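PDB 2YZK: orotate phosphoribosyltransferase from Aeropyrum pernix, which probably catalyses the magnesium-dependent transfer of a ribosyl phosphate group from 5-phosphoribose 1-diphosphate to orotate, forming orotidine monophosphate. Local coordinates for residues V5-R14 against S26-D37; Y41-L49 against W72-L80. All coordinates share one frame; numbering follows the deposited sequence.

How the contacts relate
Contact 1 comes first along the chain and closes before contact 2 opens. It joins helix 2-9 and strand 12-14 to strand 24-29 and the 3-10 turn that follows. The chain then enters helix 38-58, whose first half packs on helix 70-80 in contact 2. The centres of the two contacts lie about 17 Å apart, yet the contacts touch. Leu34 and Leu35 of contact 1 pack on Tyr41 and Trp72 of contact 2. Contact 1 thus links the N-terminal part, with its small antiparallel sheet, to the helices beside the five-stranded parallel sheet. Both contacts also reach the second subunit, in keeping with a homodimer.

Contact 1 of 2, residues V5-R14 against S26-D37; sequences VLKKRGAVLR and SVYIDMRRLLGD
Arg9 and Arg33 bond to each other's backbone. The Arg9 guanidinium turns its NE side to Arg33 O, which lies in its plane. Arg9 NE is 2.8 Å from Arg33 O, and Arg9 NH2 is 3.0 Å from the same oxygen. Bends at chi2 and chi3 (-67° and -59°) curl the Arg9 chain round to this carbonyl. One face of the guanidinium lies against Asp37 CB and the Gly36 backbone. In return, Arg33 NE gives a 2.8 Å bond to Arg9 O, in the plane of that carbonyl. Gly10, with positive phi, leaves the helical conformation in a Schellman motif.

Beside this, Leu6 CD2 meets both Met31 SE, at 3.4 Å, and Leu34 CD1. The CD2 branch of Leu34 also touches Val5 CG1 and Ala11 CB.

Strands 12-14 and 27-29 then pair antiparallel. Leu13 and Tyr28 form the hydrogen-bonded pair, with Leu13 N 2.9 Å from Tyr28 O. On the other face, Val12 CG1 meets Val27 CG2 at 3.6 Å, while Val12 CG2 lies beside Ile29 CD1. Met31 and Ile29 lie beside Val115 and Arg145, predicted to bind phosphoribosyl diphosphate and orotate.

Asp103 of the second subunit forms a salt bridge with Arg33 NH2, and its backbone O accepts from Arg9 NH2. The two arginines thus satisfy carbonyls within the chain and bond across the dimer.

Contact 2 of 2, residues Y41-L49 against W72-L80; sequences YSVALDLLL and WAAMLALRL
Helices 38-58 and 70-80 of the phosphoribosyltransferase domain pack here, with Leu45 as a knob in a hole of the second helix. The short segments cross at -69°, with their axes 10.6 Å apart. The hole is formed by Trp72, Met75, Leu76 and Arg79. Leu45 CD1 faces Met75, and Leu45 CD2 meets Leu76 CD2 at 3.8 Å.

The Trp72 indole meets the first helix with its six-membered ring. Trp72 CZ3 lies 3.5 Å from Ala44 CB, and Leu45 CD2 sits at the ring edge. Met75 bends at chi3 (76°) and sets its selenium above one face of the Tyr41 ring, a Met-aromatic contact; the fine placing of CE is doubtful. Tyr41 holds CG between its backbone N and carbonyl carbon (chi1 71°), which turns the ring toward Met75. Replacing Tyr41 with an alanine is likely to leave Met75 without its aromatic face and Lys82 O of the second subunit without the hydroxyl.

At the other end, Leu49 CD2 packs against Leu76 CD2 and Leu80 CD2. Leu49 CD1 lies over one face of the Arg79 guanidinium. Asp46 OD1 is at its edge, 3.3 Å from Arg79 NH2, a salt bridge with a weak hydrogen bond. A water bonds Asp46 OD1 and, weakly, Arg79 NH2.

Leu78 of the second subunit packs on Tyr41, Met75 and Arg79. Ala73, Ala74 and Ala77 back onto Leu84 of strand 84-87 in the parallel sheet.

Contact 1 of 2, residues V5-R14 against S26-D37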
loop_
_atom_site.group_PDB
_atom_site.type_symbol
_atom_site.label_atom_id
_atom_site.label_comp_id
_atom_site.label_asym_id
_atom_site.label_seq_id
_atom_site.Cartn_x
_atom_site.Cartn_y
_atom_site.Cartn_z
ATOM N N VAL A 5 10.626 -11.758 -15.524
ATOM C CA VAL A 5 10.241 -10.407 -15.123
ATOM C C VAL A 5 11.059 -9.930 -13.927
ATOM O O VAL A 5 11.450 -8.765 -13.853
ATOM C CB VAL A 5 8.747 -10.346 -14.747
ATOM C CG1 VAL A 5 8.362 -8.929 -14.388
ATOM C CG2 VAL A 5 7.898 -10.853 -15.902
ATOM N N LEU A 6 11.312 -10.839 -12.990
ATOM C CA LEU A 6 12.080 -10.511 -11.800
ATOM C C LEU A 6 13.495 -10.083 -12.163
ATOM O O LEU A 6 14.005 -9.091 -11.643
ATOM C CB LEU A 6 12.125 -11.715 -10.854
ATOM C CG LEU A 6 10.787 -12.110 -10.220
ATOM C CD1 LEU A 6 10.951 -13.386 -9.405
ATOM C CD2 LEU A 6 10.291 -10.975 -9.338
ATOM N N LYS A 7 14.123 -10.832 -13.064
ATOM C CA LYS A 7 15.482 -10.524 -13.491
ATOM C C LYS A 7 15.513 -9.167 -14.190
ATOM O O LYS A 7 16.397 -8.346 -13.933
ATOM C CB LYS A 7 15.998 -11.611 -14.442
ATOM C CG LYS A 7 17.464 -11.452 -14.825
ATOM C CD LYS A 7 17.905 -12.493 -15.853
ATOM C CE LYS A 7 17.175 -12.322 -17.178
ATOM N NZ LYS A 7 17.701 -13.238 -18.230
ATOM N N LYS A 8 14.534 -8.936 -15.061
ATOM C CA LYS A 8 14.429 -7.686 -15.814
ATOM C C LYS A 8 14.369 -6.452 -14.914
ATOM O O LYS A 8 15.016 -5.438 -15.184
ATOM C CB LYS A 8 13.175 -7.700 -16.689
ATOM C CG LYS A 8 13.032 -8.908 -17.606
ATOM C CD LYS A 8 14.035 -8.894 -18.752
ATOM C CE LYS A 8 13.813 -10.081 -19.677
ATOM N NZ LYS A 8 14.765 -10.087 -20.822
ATOM N N ARG A 9 13.573 -6.541 -13.854
ATOM C CA ARG A 9 13.400 -5.428 -12.925
ATOM C C ARG A 9 14.411 -5.390 -11.782
ATOM O O ARG A 9 14.350 -4.508 -10.930
ATOM C CB ARG A 9 11.985 -5.460 -12.339
ATOM C CG ARG A 9 10.875 -5.225 -13.357
ATOM C CD ARG A 9 10.938 -3.803 -13.895
ATOM N NE ARG A 9 10.794 -2.836 -12.811
ATOM C CZ ARG A 9 11.050 -1.535 -12.919
ATOM N NH1 ARG A 9 11.464 -1.022 -14.072
ATOM N NH2 ARG A 9 10.903 -0.747 -11.863
ATOM N N GLY A 10 15.339 -6.339 -11.757
ATOM C CA GLY A 10 16.316 -6.358 -10.683
ATOM C C GLY A 10 15.698 -6.798 -9.368
ATOM O O GLY A 10 16.233 -6.514 -8.292
ATOM N N ALA A 11 14.565 -7.488 -9.448
ATOM C CA ALA A 11 13.875 -7.974 -8.256
ATOM C C ALA A 11 14.648 -9.153 -7.667
ATOM O O ALA A 11 14.364 -9.621 -6.565
ATOM C CB ALA A 11 12.445 -8.384 -8.603
ATOM N N VAL A 12 15.620 -9.633 -8.432
ATOM C CA VAL A 12 16.493 -10.718 -8.008
ATOM C C VAL A 12 17.882 -10.188 -8.331
ATOM O O VAL A 12 18.267 -10.109 -9.498
ATOM C CB VAL A 12 16.219 -12.018 -8.793
ATOM C CG1 VAL A 12 17.204 -13.094 -8.379
ATOM C CG2 VAL A 12 14.797 -12.490 -8.525
ATOM N N LEU A 13 18.619 -9.806 -7.294
ATOM C CA LEU A 13 19.949 -9.237 -7.461
ATOM C C LEU A 13 21.084 -10.105 -6.936
ATOM O O LEU A 13 21.031 -10.618 -5.819
ATOM C CB LEU A 13 20.010 -7.872 -6.770
ATOM C CG LEU A 13 21.339 -7.115 -6.802
ATOM C CD1 LEU A 13 21.614 -6.630 -8.217
ATOM C CD2 LEU A 13 21.278 -5.935 -5.841
ATOM N N ARG A 14 22.117 -10.246 -7.760
ATOM C CA ARG A 14 23.297 -11.020 -7.407
ATOM C C ARG A 14 24.202 -10.148 -6.539
ATOM O O ARG A 14 24.379 -8.963 -6.816
ATOM C CB ARG A 14 24.055 -11.420 -8.672
ATOM C CG ARG A 14 25.226 -12.353 -8.420
ATOM C CD ARG A 14 24.768 -13.791 -8.435
ATOM N NE ARG A 14 25.811 -14.708 -7.995
ATOM C CZ ARG A 14 25.778 -16.019 -8.202
ATOM N NH1 ARG A 14 24.753 -16.564 -8.848
ATOM N NH2 ARG A 14 26.765 -16.783 -7.761
ATOM N N SER A 26 23.858 -15.083 -1.761
ATOM C CA SER A 26 24.410 -14.511 -2.981
ATOM C C SER A 26 23.299 -13.774 -3.727
ATOM O O SER A 26 23.536 -13.174 -4.778
ATOM C CB SER A 26 24.984 -15.609 -3.883
ATOM O OG SER A 26 23.962 -16.478 -4.353
ATOM N N VAL A 27 22.087 -13.823 -3.182
ATOM C CA VAL A 27 20.952 -13.162 -3.818
ATOM C C VAL A 27 20.134 -12.290 -2.869
ATOM O O VAL A 27 19.954 -12.622 -1.698
ATOM C CB VAL A 27 19.995 -14.200 -4.464
ATOM C CG1 VAL A 27 19.428 -15.122 -3.395
ATOM C CG2 VAL A 27 18.869 -13.487 -5.211
ATOM N N TYR A 28 19.656 -11.165 -3.393
ATOM C CA TYR A 28 18.811 -10.255 -2.636
ATOM C C TYR A 28 17.505 -10.189 -3.413
ATOM O O TYR A 28 17.503 -9.937 -4.621
ATOM C CB TYR A 28 19.411 -8.854 -2.545
ATOM C CG TYR A 28 18.633 -7.965 -1.599
ATOM C CD1 TYR A 28 18.859 -8.021 -0.227
ATOM C CD2 TYR A 28 17.632 -7.112 -2.069
ATOM C CE1 TYR A 28 18.110 -7.255 0.663
ATOM C CE2 TYR A 28 16.871 -6.338 -1.186
ATOM C CZ TYR A 28 17.119 -6.418 0.181
ATOM O OH TYR A 28 16.376 -5.671 1.069
ATOM N N ILE A 29 16.400 -10.419 -2.719
ATOM C CA ILE A 29 15.089 -10.407 -3.351
ATOM C C ILE A 29 14.329 -9.140 -2.992
ATOM O O ILE A 29 14.299 -8.735 -1.832
ATOM C CB ILE A 29 14.255 -11.635 -2.910
ATOM C CG1 ILE A 29 14.908 -12.923 -3.412
ATOM C CG2 ILE A 29 12.840 -11.513 -3.418
ATOM C CD1 ILE A 29 14.512 -13.336 -4.826
ATOM N N ASP A 30 13.726 -8.503 -3.991
ATOM C CA ASP A 30 12.955 -7.291 -3.745
ATOM C C ASP A 30 11.798 -7.191 -4.731
ATOM O O ASP A 30 11.936 -6.644 -5.825
ATOM C CB ASP A 30 13.836 -6.046 -3.857
ATOM C CG ASP A 30 13.133 -4.798 -3.358
ATOM O OD1 ASP A 30 11.943 -4.907 -2.986
ATOM O OD2 ASP A 30 13.760 -3.715 -3.337
HETATM N N MSE A 31 10.654 -7.724 -4.320
HETATM C CA MSE A 31 9.458 -7.734 -5.148
HETATM C C MSE A 31 8.916 -6.326 -5.396
HETATM O O MSE A 31 8.134 -6.104 -6.322
HETATM C CB MSE A 31 8.390 -8.594 -4.473
HETATM C CG MSE A 31 7.791 -9.685 -5.343
HETATM SE SE MSE A 31 8.974 -10.769 -6.203
HETATM C CE MSE A 31 10.323 -10.955 -5.021
ATOM N N ARG A 32 9.331 -5.376 -4.566
ATOM C CA ARG A 32 8.866 -4.002 -4.717
ATOM C C ARG A 32 9.282 -3.423 -6.066
ATOM O O ARG A 32 8.603 -2.555 -6.613
ATOM C CB ARG A 32 9.417 -3.130 -3.583
ATOM C CG ARG A 32 8.896 -3.508 -2.198
ATOM C CD ARG A 32 9.618 -2.731 -1.105
ATOM N NE ARG A 32 11.062 -2.937 -1.165
ATOM C CZ ARG A 32 11.937 -2.389 -0.327
ATOM N NH1 ARG A 32 11.520 -1.594 0.651
ATOM N NH2 ARG A 32 13.233 -2.627 -0.474
ATOM N N ARG A 33 10.391 -3.908 -6.610
ATOM C CA ARG A 33 10.867 -3.398 -7.889
ATOM C C ARG A 33 9.939 -3.700 -9.061
ATOM O O ARG A 33 10.059 -3.098 -10.121
ATOM C CB ARG A 33 12.277 -3.915 -8.163
ATOM C CG ARG A 33 13.294 -3.403 -7.152
ATOM C CD ARG A 33 14.681 -3.918 -7.463
ATOM N NE ARG A 33 15.280 -3.273 -8.628
ATOM C CZ ARG A 33 15.864 -2.078 -8.605
ATOM N NH1 ARG A 33 15.928 -1.384 -7.474
ATOM N NH2 ARG A 33 16.403 -1.578 -9.710
ATOM N N LEU A 34 9.000 -4.619 -8.876
ATOM C CA LEU A 34 8.065 -4.930 -9.949
ATOM C C LEU A 34 7.020 -3.822 -10.086
ATOM O O LEU A 34 6.406 -3.658 -11.142
ATOM C CB LEU A 34 7.346 -6.247 -9.670
ATOM C CG LEU A 34 8.215 -7.490 -9.506
ATOM C CD1 LEU A 34 7.303 -8.693 -9.350
ATOM C CD2 LEU A 34 9.116 -7.670 -10.720
ATOM N N LEU A 35 6.820 -3.066 -9.012
ATOM C CA LEU A 35 5.812 -2.005 -9.007
ATOM C C LEU A 35 6.110 -0.833 -9.930
ATOM O O LEU A 35 5.193 -0.170 -10.414
ATOM C CB LEU A 35 5.615 -1.488 -7.577
ATOM C CG LEU A 35 5.122 -2.540 -6.580
ATOM C CD1 LEU A 35 5.207 -1.991 -5.165
ATOM C CD2 LEU A 35 3.689 -2.932 -6.925
ATOM N N GLY A 36 7.390 -0.588 -10.186
ATOM C CA GLY A 36 7.765 0.528 -11.037
ATOM C C GLY A 36 7.644 0.295 -12.535
ATOM O O GLY A 36 8.193 1.062 -13.321
ATOM N N ASP A 37 6.933 -0.755 -12.935
ATOM C CA ASP A 37 6.745 -1.059 -14.356
ATOM C C ASP A 37 5.392 -1.745 -14.528
ATOM O O ASP A 37 5.201 -2.865 -14.060
ATOM C CB ASP A 37 7.870 -1.975 -14.848
ATOM C CG ASP A 37 7.833 -2.195 -16.347
ATOM O OD1 ASP A 37 7.957 -1.203 -17.105
ATOM O OD2 ASP A 37 7.678 -3.359 -16.770
#

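Contact 2 of 2, residues Y41-L49 against W72-L80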
loop_
_atom_site.group_PDB
_atom_site.type_symbol
_atom_site.label_atom_id
_atom_site.label_comp_id
_atom_site.label_asym_id
_atom_site.label_seq_id
_atom_site.Cartn_x
_atom_site.Cartn_y
_atom_site.Cartn_z
ATOM N N TYR A 41 4.205 -5.422 -12.994
ATOM C CA TYR A 41 3.225 -5.672 -11.949
ATOM C C TYR A 41 1.944 -6.302 -12.483
ATOM O O TYR A 41 1.264 -7.023 -11.755
ATOM C CB TYR A 41 2.947 -4.411 -11.097
ATOM C CG TYR A 41 2.182 -3.259 -11.720
ATOM C CD1 TYR A 41 0.880 -3.417 -12.193
ATOM C CD2 TYR A 41 2.726 -1.976 -11.720
ATOM C CE1 TYR A 41 0.134 -2.316 -12.647
ATOM C CE2 TYR A 41 1.997 -0.878 -12.164
ATOM C CZ TYR A 41 0.701 -1.051 -12.625
ATOM O OH TYR A 41 -0.014 0.046 -13.057
ATOM N N SER A 42 1.631 -6.065 -13.755
ATOM C CA SER A 42 0.432 -6.657 -14.334
ATOM C C SER A 42 0.593 -8.167 -14.461
ATOM O O SER A 42 -0.358 -8.917 -14.232
ATOM C CB SER A 42 0.130 -6.049 -15.701
ATOM O OG SER A 42 -0.435 -4.761 -15.546
ATOM N N VAL A 43 1.793 -8.610 -14.825
ATOM C CA VAL A 43 2.061 -10.038 -14.948
ATOM C C VAL A 43 1.918 -10.655 -13.558
ATOM O O VAL A 43 1.302 -11.708 -13.385
ATOM C CB VAL A 43 3.497 -10.300 -15.479
ATOM C CG1 VAL A 43 3.819 -11.784 -15.419
ATOM C CG2 VAL A 43 3.617 -9.799 -16.907
ATOM N N ALA A 44 2.475 -9.969 -12.565
ATOM C CA ALA A 44 2.431 -10.432 -11.181
ATOM C C ALA A 44 1.002 -10.523 -10.672
ATOM O O ALA A 44 0.628 -11.503 -10.033
ATOM C CB ALA A 44 3.237 -9.488 -10.288
ATOM N N LEU A 45 0.206 -9.498 -10.954
ATOM C CA LEU A 45 -1.177 -9.481 -10.508
ATOM C C LEU A 45 -1.972 -10.618 -11.132
ATOM O O LEU A 45 -2.769 -11.266 -10.453
ATOM C CB LEU A 45 -1.837 -8.143 -10.846
ATOM C CG LEU A 45 -1.433 -6.954 -9.972
ATOM C CD1 LEU A 45 -2.102 -5.702 -10.502
ATOM C CD2 LEU A 45 -1.840 -7.202 -8.520
ATOM N N ASP A 46 -1.758 -10.861 -12.420
ATOM C CA ASP A 46 -2.484 -11.929 -13.087
ATOM C C ASP A 46 -2.138 -13.285 -12.486
ATOM O O ASP A 46 -3.008 -14.142 -12.331
ATOM C CB ASP A 46 -2.193 -11.928 -14.590
ATOM C CG ASP A 46 -2.747 -10.698 -15.285
ATOM O OD1 ASP A 46 -3.825 -10.217 -14.871
ATOM O OD2 ASP A 46 -2.117 -10.218 -16.249
ATOM N N LEU A 47 -0.868 -13.477 -12.147
ATOM C CA LEU A 47 -0.439 -14.739 -11.552
ATOM C C LEU A 47 -1.014 -14.892 -10.142
ATOM O O LEU A 47 -1.370 -15.993 -9.730
ATOM C CB LEU A 47 1.092 -14.815 -11.522
ATOM C CG LEU A 47 1.769 -14.981 -12.891
ATOM C CD1 LEU A 47 3.278 -14.897 -12.729
ATOM C CD2 LEU A 47 1.364 -16.318 -13.509
ATOM N N LEU A 48 -1.104 -13.788 -9.405
ATOM C CA LEU A 48 -1.664 -13.822 -8.055
ATOM C C LEU A 48 -3.151 -14.185 -8.110
ATOM O O LEU A 48 -3.648 -14.951 -7.284
ATOM C CB LEU A 48 -1.488 -12.465 -7.361
ATOM C CG LEU A 48 -0.075 -12.174 -6.839
ATOM C CD1 LEU A 48 0.088 -10.695 -6.583
ATOM C CD2 LEU A 48 0.175 -12.970 -5.566
ATOM N N LEU A 49 -3.858 -13.628 -9.088
ATOM C CA LEU A 49 -5.283 -13.903 -9.232
ATOM C C LEU A 49 -5.464 -15.371 -9.568
ATOM O O LEU A 49 -6.354 -16.038 -9.045
ATOM C CB LEU A 49 -5.882 -13.018 -10.334
ATOM C CG LEU A 49 -6.036 -11.552 -9.912
ATOM C CD1 LEU A 49 -6.315 -10.660 -11.108
ATOM C CD2 LEU A 49 -7.162 -11.461 -8.882
ATOM N N TRP A 72 0.145 -4.658 -3.448
ATOM C CA TRP A 72 -0.406 -5.833 -4.103
ATOM C C TRP A 72 -1.849 -6.087 -3.688
ATOM O O TRP A 72 -2.702 -6.350 -4.535
ATOM C CB TRP A 72 0.454 -7.057 -3.792
ATOM C CG TRP A 72 1.854 -6.880 -4.254
ATOM C CD1 TRP A 72 2.949 -6.651 -3.475
ATOM C CD2 TRP A 72 2.310 -6.839 -5.612
ATOM N NE1 TRP A 72 4.062 -6.467 -4.262
ATOM C CE2 TRP A 72 3.697 -6.574 -5.578
ATOM C CE3 TRP A 72 1.679 -6.997 -6.855
ATOM C CZ2 TRP A 72 4.471 -6.463 -6.740
ATOM C CZ3 TRP A 72 2.450 -6.886 -8.017
ATOM C CH2 TRP A 72 3.832 -6.620 -7.945
ATOM N N ALA A 73 -2.117 -5.997 -2.389
ATOM C CA ALA A 73 -3.465 -6.212 -1.875
ATOM C C ALA A 73 -4.412 -5.151 -2.421
ATOM O O ALA A 73 -5.534 -5.456 -2.828
ATOM C CB ALA A 73 -3.463 -6.168 -0.351
ATOM N N ALA A 74 -3.957 -3.901 -2.432
ATOM C CA ALA A 74 -4.785 -2.805 -2.928
ATOM C C ALA A 74 -5.118 -2.987 -4.407
ATOM O O ALA A 74 -6.253 -2.768 -4.821
ATOM C CB ALA A 74 -4.079 -1.463 -2.708
HETATM N N MSE A 75 -4.128 -3.386 -5.199
HETATM C CA MSE A 75 -4.348 -3.586 -6.623
HETATM C C MSE A 75 -5.275 -4.769 -6.885
HETATM O O MSE A 75 -6.098 -4.714 -7.790
HETATM C CB MSE A 75 -3.005 -3.757 -7.342
HETATM C CG MSE A 75 -2.126 -2.514 -7.222
HETATM SE SE MSE A 75 -0.457 -2.719 -7.881
HETATM C CE MSE A 75 -0.847 -2.628 -9.629
ATOM N N LEU A 76 -5.141 -5.830 -6.094
ATOM C CA LEU A 76 -6.010 -6.997 -6.235
ATOM C C LEU A 76 -7.445 -6.643 -5.855
ATOM O O LEU A 76 -8.398 -7.068 -6.512
ATOM C CB LEU A 76 -5.528 -8.146 -5.348
ATOM C CG LEU A 76 -4.246 -8.851 -5.787
ATOM C CD1 LEU A 76 -3.790 -9.805 -4.684
ATOM C CD2 LEU A 76 -4.491 -9.604 -7.099
ATOM N N ALA A 77 -7.598 -5.867 -4.788
ATOM C CA ALA A 77 -8.925 -5.461 -4.340
ATOM C C ALA A 77 -9.623 -4.632 -5.417
ATOM O O ALA A 77 -10.811 -4.821 -5.676
ATOM C CB ALA A 77 -8.819 -4.668 -3.031
ATOM N N LEU A 78 -8.889 -3.723 -6.054
ATOM C CA LEU A 78 -9.473 -2.898 -7.110
ATOM C C LEU A 78 -9.861 -3.759 -8.318
ATOM O O LEU A 78 -10.936 -3.584 -8.900
ATOM C CB LEU A 78 -8.487 -1.803 -7.547
ATOM C CG LEU A 78 -8.980 -0.803 -8.607
ATOM C CD1 LEU A 78 -10.236 -0.090 -8.114
ATOM C CD2 LEU A 78 -7.882 0.205 -8.910
ATOM N N ARG A 79 -8.986 -4.691 -8.692
ATOM C CA ARG A 79 -9.259 -5.567 -9.831
ATOM C C ARG A 79 -10.509 -6.402 -9.574
ATOM O O ARG A 79 -11.287 -6.671 -10.488
ATOM C CB ARG A 79 -8.070 -6.503 -10.094
ATOM C CG ARG A 79 -6.838 -5.842 -10.720
ATOM C CD ARG A 79 -7.073 -5.484 -12.185
ATOM N NE ARG A 79 -7.292 -6.673 -13.004
ATOM C CZ ARG A 79 -6.338 -7.524 -13.368
ATOM N NH1 ARG A 79 -5.082 -7.321 -12.995
ATOM N NH2 ARG A 79 -6.641 -8.595 -14.091
ATOM N N LEU A 80 -10.704 -6.805 -8.326
ATOM C CA LEU A 80 -11.847 -7.636 -7.964
ATOM C C LEU A 80 -13.043 -6.841 -7.446
ATOM O O LEU A 80 -14.071 -7.423 -7.091
ATOM C CB LEU A 80 -11.414 -8.668 -6.914
ATOM C CG LEU A 80 -10.300 -9.625 -7.360
ATOM C CD1 LEU A 80 -9.807 -10.450 -6.177
ATOM C CD2 LEU A 80 -10.824 -10.519 -8.466
HETATM O O HOH W 1 -6.151 -11.484 -14.994
#